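PDB 4J8L: uncharacterized protein YhfS from Escherichia coli, which is of unknown function but carries pyridoxal 5'-phosphate covalently bound to a lysine and may have cysteine synthase activity. Local coordinates for residues R27-S32 with Q231-L236; Q287-R292 with E356-I361. All blocks are in the same frame, centred on the assembly; numbering follows the deposited sequence.

Interaction 1 (R27-S32 with Q231-L236)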
ATOM      1  N   ARG A  27     -26.032  -1.553  -1.955  1.00 18.64           N
ATOM      2  CA  ARG A  27     -26.663  -2.701  -1.317  1.00 20.70           C
ATOM      3  C   ARG A  27     -26.643  -2.617   0.206  1.00 22.36           C
ATOM      4  O   ARG A  27     -27.324  -3.385   0.885  1.00 23.90           O
ATOM      5  CB  ARG A  27     -26.009  -3.994  -1.807  1.00 22.01           C
ATOM      6  CG  ARG A  27     -26.524  -4.428  -3.171  1.00 28.26           C
ATOM      7  CD  ARG A  27     -25.961  -5.776  -3.604  1.00 28.65           C
ATOM      8  NE  ARG A  27     -24.575  -5.677  -4.017  1.00 26.85           N
ATOM      9  CZ  ARG A  27     -23.545  -6.068  -3.270  1.00 30.93           C
ATOM     10  NH1 ARG A  27     -23.757  -6.606  -2.075  1.00 33.14           N
ATOM     11  NH2 ARG A  27     -22.307  -5.938  -3.724  1.00 30.46           N
ATOM     12  N   HIS A  28     -25.869  -1.673   0.733  1.00 17.89           N
ATOM     13  CA  HIS A  28     -25.730  -1.506   2.179  1.00 17.49           C
ATOM     14  C   HIS A  28     -26.291  -0.192   2.706  1.00 18.53           C
ATOM     15  O   HIS A  28     -26.488  -0.054   3.912  1.00 23.86           O
ATOM     16  CB  HIS A  28     -24.259  -1.641   2.600  1.00 16.29           C
ATOM     17  CG  HIS A  28     -23.731  -3.032   2.472  1.00 15.86           C
ATOM     18  ND1 HIS A  28     -23.209  -3.529   1.295  1.00 18.07           N
ATOM     19  CD2 HIS A  28     -23.676  -4.048   3.367  1.00 17.55           C
ATOM     20  CE1 HIS A  28     -22.847  -4.789   1.477  1.00 18.50           C
ATOM     21  NE2 HIS A  28     -23.115  -5.124   2.725  1.00 19.68           N
ATOM     22  N   PHE A  29     -26.528   0.765   1.808  1.00 17.03           N
ATOM     23  CA  PHE A  29     -27.083   2.072   2.171  1.00 17.23           C
ATOM     24  C   PHE A  29     -28.300   2.388   1.307  1.00 15.20           C
ATOM     25  O   PHE A  29     -28.145   2.626   0.115  1.00 17.05           O
ATOM     26  CB  PHE A  29     -26.086   3.206   1.872  1.00 17.94           C
ATOM     27  CG  PHE A  29     -24.940   3.321   2.848  1.00 18.70           C
ATOM     28  CD1 PHE A  29     -25.025   4.172   3.939  1.00 19.37           C
ATOM     29  CD2 PHE A  29     -23.764   2.622   2.636  1.00 15.80           C
ATOM     30  CE1 PHE A  29     -23.958   4.298   4.827  1.00 20.46           C
ATOM     31  CE2 PHE A  29     -22.695   2.740   3.517  1.00 17.08           C
ATOM     32  CZ  PHE A  29     -22.793   3.584   4.611  1.00 22.28           C
ATOM     33  N   PRO A  30     -29.513   2.428   1.898  1.00 18.46           N
ATOM     34  CA  PRO A  30     -30.617   3.091   1.188  1.00 16.79           C
ATOM     35  C   PRO A  30     -30.139   4.502   0.833  1.00 17.80           C
ATOM     36  O   PRO A  30     -29.389   5.087   1.615  1.00 17.61           O
ATOM     37  CB  PRO A  30     -31.727   3.144   2.242  1.00 21.41           C
ATOM     38  CG  PRO A  30     -31.431   1.984   3.161  1.00 22.08           C
ATOM     39  CD  PRO A  30     -29.910   1.955   3.232  1.00 17.87           C
ATOM     40  N   GLY A  31     -30.534   5.028  -0.322  1.00 17.71           N
ATOM     41  CA  GLY A  31     -29.994   6.297  -0.796  1.00 19.03           C
ATOM     42  C   GLY A  31     -30.059   7.431   0.210  1.00 21.94           C
ATOM     43  O   GLY A  31     -29.090   8.173   0.385  1.00 20.77           O
ATOM     44  N   SER A  32     -31.193   7.568   0.887  1.00 20.59           N
ATOM     45  CA  SER A  32     -31.346   8.657   1.845  1.00 22.14           C
ATOM     46  C   SER A  32     -30.336   8.520   2.982  1.00 23.87           C
ATOM     47  O   SER A  32     -29.848   9.520   3.512  1.00 27.12           O
ATOM     48  CB  SER A  32     -32.769   8.720   2.393  1.00 29.33           C
ATOM     49  OG  SER A  32     -33.068   7.549   3.126  1.00 32.76           O
ATOM     50  N   GLN A 231     -15.715  10.229   8.863  1.00 15.61           N
ATOM     51  CA  GLN A 231     -14.433   9.685   8.426  1.00 14.37           C
ATOM     52  C   GLN A 231     -14.637   8.422   7.602  1.00 14.39           C
ATOM     53  O   GLN A 231     -13.987   8.216   6.578  1.00 12.54           O
ATOM     54  CB  GLN A 231     -13.550   9.356   9.622  1.00 16.32           C
ATOM     55  CG  GLN A 231     -13.062  10.546  10.410  1.00 18.07           C
ATOM     56  CD  GLN A 231     -12.263  10.097  11.612  1.00 18.02           C
ATOM     57  OE1 GLN A 231     -12.798   9.444  12.515  1.00 17.80           O
ATOM     58  NE2 GLN A 231     -10.975  10.412  11.617  1.00 17.66           N
ATOM     59  N   ALA A 232     -15.550   7.571   8.059  1.00 14.35           N
ATOM     60  CA  ALA A 232     -15.825   6.328   7.355  1.00 15.42           C
ATOM     61  C   ALA A 232     -16.350   6.611   5.947  1.00 14.62           C
ATOM     62  O   ALA A 232     -15.949   5.951   4.988  1.00 15.06           O
ATOM     63  CB  ALA A 232     -16.825   5.477   8.138  1.00 14.14           C
ATOM     64  N   LEU A 233     -17.261   7.576   5.826  1.00 13.41           N
ATOM     65  CA  LEU A 233     -17.756   7.971   4.509  1.00 15.50           C
ATOM     66  C   LEU A 233     -16.637   8.537   3.635  1.00 16.78           C
ATOM     67  O   LEU A 233     -16.617   8.308   2.426  1.00 17.93           O
ATOM     68  CB  LEU A 233     -18.881   8.987   4.649  1.00 15.32           C
ATOM     69  CG  LEU A 233     -20.142   8.356   5.240  1.00 20.31           C
ATOM     70  CD1 LEU A 233     -21.115   9.448   5.615  1.00 19.40           C
ATOM     71  CD2 LEU A 233     -20.750   7.415   4.210  1.00 20.47           C
ATOM     72  N   GLU A 234     -15.695   9.255   4.241  1.00 13.25           N
ATOM     73  CA  GLU A 234     -14.567   9.776   3.469  1.00 14.04           C
ATOM     74  C   GLU A 234     -13.668   8.654   2.945  1.00 16.05           C
ATOM     75  O   GLU A 234     -13.078   8.774   1.865  1.00 16.26           O
ATOM     76  CB  GLU A 234     -13.744  10.782   4.275  1.00 16.73           C
ATOM     77  CG  GLU A 234     -12.710  11.509   3.420  1.00 27.73           C
ATOM     78  CD  GLU A 234     -11.919  12.547   4.184  1.00 32.69           C
ATOM     79  OE1 GLU A 234     -12.414  13.018   5.233  1.00 26.65           O
ATOM     80  OE2 GLU A 234     -10.802  12.889   3.723  1.00 29.46           O
ATOM     81  N   VAL A 235     -13.570   7.567   3.705  1.00 14.76           N
ATOM     82  CA  VAL A 235     -12.826   6.403   3.244  1.00 12.26           C
ATOM     83  C   VAL A 235     -13.464   5.871   1.956  1.00 13.31           C
ATOM     84  O   VAL A 235     -12.770   5.587   0.983  1.00 16.18           O
ATOM     85  CB  VAL A 235     -12.816   5.272   4.302  1.00 14.96           C
ATOM     86  CG1 VAL A 235     -12.299   3.968   3.690  1.00 16.73           C
ATOM     87  CG2 VAL A 235     -11.952   5.677   5.499  1.00 14.66           C
ATOM     88  N   LEU A 236     -14.784   5.710   1.958  1.00 13.87           N
ATOM     89  CA  LEU A 236     -15.461   5.245   0.750  1.00 14.71           C
ATOM     90  C   LEU A 236     -15.264   6.194  -0.422  1.00 16.22           C
ATOM     91  O   LEU A 236     -15.031   5.751  -1.547  1.00 19.55           O
ATOM     92  CB  LEU A 236     -16.964   5.080   0.984  1.00 16.86           C
ATOM     93  CG  LEU A 236     -17.430   3.924   1.845  1.00 20.47           C
ATOM     94  CD1 LEU A 236     -18.957   3.909   1.806  1.00 17.45           C
ATOM     95  CD2 LEU A 236     -16.850   2.628   1.319  1.00 27.02           C
TER
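The Phe29 ring meets both Leu233 and Leu236 obliquely, and its far end carries the whole contact. Ring atom CZ lies 4.4 Å from Leu233 CD2, while its neighbour CE2 lies 4.3 Å from Leu236 CD1, so that two adjacent ring atoms each touch one methyl. A second aromatic ring, that of Phe34 in the short helix 31-34, stands edge-to-face (T-shaped) with Phe29 and also touches both leucines. Rings and leucines thus form one apolar cluster.

The two leucines lie three residues apart and offer their side chains from the same flank of helix 229-261, using different branches. Leu236 has CD1 anti to its CA (chi2 -175°), which extends that methyl straight out to the ring, whereas Leu233 touches with CD2, the branch turned off the line of its chain. The backbones stay well apart: Phe29 CA and Leu233 CA, the closest such pair, are separated by 11.3 Å, a gap bridged by side chains alone. Phe29 sits in the turn between helix 11-28 and helix 31-34, and its ring projects from this turn toward the long helix. Next to it, His28 O accepts a hydrogen bond from Arg54 NH1 of helix 50-62, and Phe29 itself touches Arg54. In this way the N-terminal helical segment is joined to helix 229-261, the long helix that, as in other fold-type I pyridoxal phosphate enzymes, probably leads from the large domain into the small one.

No hydrogen bond or charge pair crosses between 27-32 and 231-236. With loose carbon-to-carbon approaches and just 82 Å² buried over both sides, the contact is modest and nondirectional, resting on the burial of apolar groups and on dispersion.

Interaction 2 (Q287-R292 with E356-I361)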
ATOM      1  N   GLN A 287      25.566  11.917 -15.169  1.00 21.99           N
ATOM      2  CA  GLN A 287      26.399  12.673 -14.252  1.00 24.22           C
ATOM      3  C   GLN A 287      25.708  12.732 -12.896  1.00 20.60           C
ATOM      4  O   GLN A 287      24.479  12.606 -12.819  1.00 19.93           O
ATOM      5  CB  GLN A 287      26.628  14.089 -14.793  1.00 25.71           C
ATOM      6  CG  GLN A 287      27.186  14.124 -16.200  1.00 30.88           C
ATOM      7  CD  GLN A 287      28.620  13.662 -16.258  1.00 42.59           C
ATOM      8  OE1 GLN A 287      29.384  13.859 -15.312  1.00 49.03           O
ATOM      9  NE2 GLN A 287      28.996  13.032 -17.366  1.00 46.68           N
ATOM     10  N   PRO A 288      26.494  12.918 -11.825  1.00 21.30           N
ATOM     11  CA  PRO A 288      25.949  12.935 -10.464  1.00 22.05           C
ATOM     12  C   PRO A 288      25.236  14.244 -10.140  1.00 21.34           C
ATOM     13  O   PRO A 288      25.732  15.039  -9.338  1.00 23.17           O
ATOM     14  CB  PRO A 288      27.198  12.774  -9.587  1.00 22.12           C
ATOM     15  CG  PRO A 288      28.311  13.345 -10.419  1.00 23.31           C
ATOM     16  CD  PRO A 288      27.970  12.942 -11.826  1.00 23.58           C
ATOM     17  N   ILE A 289      24.077  14.444 -10.761  1.00 21.87           N
ATOM     18  CA  ILE A 289      23.341  15.701 -10.660  1.00 19.87           C
ATOM     19  C   ILE A 289      21.994  15.526  -9.966  1.00 17.27           C
ATOM     20  O   ILE A 289      21.166  16.429  -9.992  1.00 19.17           O
ATOM     21  CB  ILE A 289      23.080  16.301 -12.056  1.00 19.03           C
ATOM     22  CG1 ILE A 289      22.303  15.306 -12.922  1.00 22.26           C
ATOM     23  CG2 ILE A 289      24.390  16.686 -12.716  1.00 21.18           C
ATOM     24  CD1 ILE A 289      21.800  15.887 -14.246  1.00 22.72           C
ATOM     25  N   ALA A 290      21.788  14.374  -9.332  1.00 18.07           N
ATOM     26  CA  ALA A 290      20.471  14.042  -8.789  1.00 17.11           C
ATOM     27  C   ALA A 290      19.981  15.069  -7.777  1.00 17.88           C
ATOM     28  O   ALA A 290      18.837  15.517  -7.858  1.00 20.24           O
ATOM     29  CB  ALA A 290      20.483  12.655  -8.166  1.00 21.94           C
ATOM     30  N   ALA A 291      20.845  15.450  -6.840  1.00 19.83           N
ATOM     31  CA  ALA A 291      20.441  16.391  -5.801  1.00 22.35           C
ATOM     32  C   ALA A 291      20.099  17.757  -6.400  1.00 19.93           C
ATOM     33  O   ALA A 291      19.088  18.368  -6.027  1.00 21.34           O
ATOM     34  CB  ALA A 291      21.513  16.520  -4.750  1.00 21.97           C
ATOM     35  N   ARG A 292      20.925  18.220  -7.335  1.00 18.52           N
ATOM     36  CA  ARG A 292      20.645  19.483  -8.022  1.00 17.57           C
ATOM     37  C   ARG A 292      19.347  19.427  -8.827  1.00 18.50           C
ATOM     38  O   ARG A 292      18.584  20.389  -8.832  1.00 24.07           O
ATOM     39  CB  ARG A 292      21.814  19.897  -8.913  1.00 20.01           C
ATOM     40  CG  ARG A 292      22.999  20.421  -8.128  1.00 27.45           C
ATOM     41  CD  ARG A 292      24.226  20.507  -9.004  1.00 36.22           C
ATOM     42  NE  ARG A 292      24.902  19.220  -9.130  1.00 38.99           N
ATOM     43  CZ  ARG A 292      25.892  18.988  -9.984  1.00 41.97           C
ATOM     44  NH1 ARG A 292      26.296  19.956 -10.798  1.00 34.86           N
ATOM     45  NH2 ARG A 292      26.469  17.792 -10.034  1.00 42.22           N
ATOM     46  N   GLU A 356      13.709  21.073 -17.906  1.00 23.03           N
ATOM     47  CA  GLU A 356      13.946  22.428 -17.425  1.00 22.72           C
ATOM     48  C   GLU A 356      14.884  22.436 -16.216  1.00 23.29           C
ATOM     49  O   GLU A 356      15.741  23.317 -16.091  1.00 24.26           O
ATOM     50  CB  GLU A 356      12.626  23.116 -17.089  1.00 21.42           C
ATOM     51  CG  GLU A 356      11.761  23.441 -18.301  1.00 21.57           C
ATOM     52  CD  GLU A 356      10.457  24.103 -17.905  1.00 27.14           C
ATOM     53  OE1 GLU A 356      10.234  24.290 -16.693  1.00 25.80           O
ATOM     54  OE2 GLU A 356       9.665  24.450 -18.801  1.00 33.21           O
ATOM     55  N   SER A 357      14.718  21.451 -15.336  1.00 24.53           N
ATOM     56  CA  SER A 357      15.555  21.336 -14.147  1.00 23.07           C
ATOM     57  C   SER A 357      17.004  21.049 -14.525  1.00 26.11           C
ATOM     58  O   SER A 357      17.928  21.693 -14.015  1.00 27.57           O
ATOM     59  CB  SER A 357      15.015  20.255 -13.213  1.00 23.05           C
ATOM     60  OG  SER A 357      13.697  20.583 -12.801  1.00 20.96           O
ATOM     61  N   ILE A 358      17.201  20.089 -15.426  1.00 24.17           N
ATOM     62  CA  ILE A 358      18.543  19.763 -15.920  1.00 25.88           C
ATOM     63  C   ILE A 358      19.217  20.959 -16.601  1.00 27.78           C
ATOM     64  O   ILE A 358      20.427  21.201 -16.436  1.00 28.34           O
ATOM     65  CB  ILE A 358      18.498  18.556 -16.885  1.00 26.23           C
ATOM     66  CG1 ILE A 358      18.127  17.292 -16.111  1.00 25.03           C
ATOM     67  CG2 ILE A 358      19.837  18.376 -17.611  1.00 26.35           C
ATOM     68  CD1 ILE A 358      17.685  16.143 -16.988  1.00 24.13           C
ATOM     69  N   ALA A 359      18.435  21.721 -17.358  1.00 26.18           N
ATOM     70  CA  ALA A 359      18.974  22.873 -18.066  1.00 30.98           C
ATOM     71  C   ALA A 359      19.393  23.985 -17.106  1.00 30.96           C
ATOM     72  O   ALA A 359      20.179  24.858 -17.464  1.00 34.65           O
ATOM     73  CB  ALA A 359      17.959  23.398 -19.082  1.00 29.60           C
ATOM     74  N   SER A 360      18.878  23.936 -15.883  1.00 31.99           N
ATOM     75  CA  SER A 360      19.016  25.043 -14.944  1.00 42.57           C
ATOM     76  C   SER A 360      20.046  24.798 -13.845  1.00 54.39           C
ATOM     77  O   SER A 360      20.341  25.700 -13.061  1.00 58.00           O
ATOM     78  CB  SER A 360      17.660  25.358 -14.311  1.00 50.76           C
ATOM     79  OG  SER A 360      17.755  26.448 -13.412  1.00 59.00           O
ATOM     80  N   ILE A 361      20.588  23.588 -13.782  1.00 35.65           N
ATOM     81  CA  ILE A 361      21.567  23.260 -12.744  1.00 43.25           C
ATOM     82  C   ILE A 361      22.875  24.019 -12.960  1.00 45.80           C
ATOM     83  O   ILE A 361      23.635  24.238 -12.015  1.00 73.07           O
ATOM     84  CB  ILE A 361      21.867  21.746 -12.671  1.00 44.21           C
ATOM     85  CG1 ILE A 361      22.526  21.263 -13.963  1.00 47.60           C
ATOM     86  CG2 ILE A 361      20.599  20.955 -12.385  1.00 42.20           C
ATOM     87  CD1 ILE A 361      22.833  19.783 -13.960  1.00 52.65           C
ATOM     88  OXT ILE A 361      23.195  24.435 -14.077  1.00 48.67           O
TER
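The two backbones come nearest at Arg292 and Ile361, whose CA atoms lie 6.1 Å apart, where the first turn of helix 290-299 passes the C-terminal residue of the chain. Ile361 fills the angle between Ile289 and Arg292. Its CD1 rests against Ile289 CG2 at 3.7 Å, the two side chains crossing at about a right angle, while its other branch, CG2, lies 3.8 Å from Arg292 CB. Ile289 CD1 also reaches Ile358 CG1, more loosely, at 4.4 Å.

Ile289 occupies the N-cap position of helix 290-299, following an inverse gamma turn centred on Pro288, in which Ile289 N bonds to Gln287 O. The turn leads from strand 279-285 of the antiparallel C-terminal sheet into the helix. Helix 347-360 packs beside 290-299 through Ile358 on Val293 and Ser357 on Ala297, and Ile361 touches Glu296.

The Arg292 chain bends at chi3 (-82°) and folds back over the turn. One face of its guanidinium covers Ile289 CG2, 3.5 Å from the plane and toward the rim, and NH2 donates to Pro288 O at 2.9 Å, approaching from above the carbonyl plane with an N-H...O angle of 143°.

In the fold
Interactions 1 and 2 lie far apart, their centres 47 Å from each other and their nearest atoms about 31 Å. Both are peripheral, with centres about 23 Å and 30 Å from the centre of the chain. Interaction 1 joins the N-terminal helices to helix 229-261; interaction 2 packs the C-terminal end of the chain against the start of helix 290-299, which follows strand 279-285 of the antiparallel sheet. The cofactor-bearing Lys196 belongs to neither, but Val235, beside the leucines of interaction 1, touches Cys194 and Pro200 in the loop that carries it. A bound acetate, probably from crystallisation, lies about 6 Å from the Phe29 side chain, and a nickel ion about 7 Å from that of Ile289.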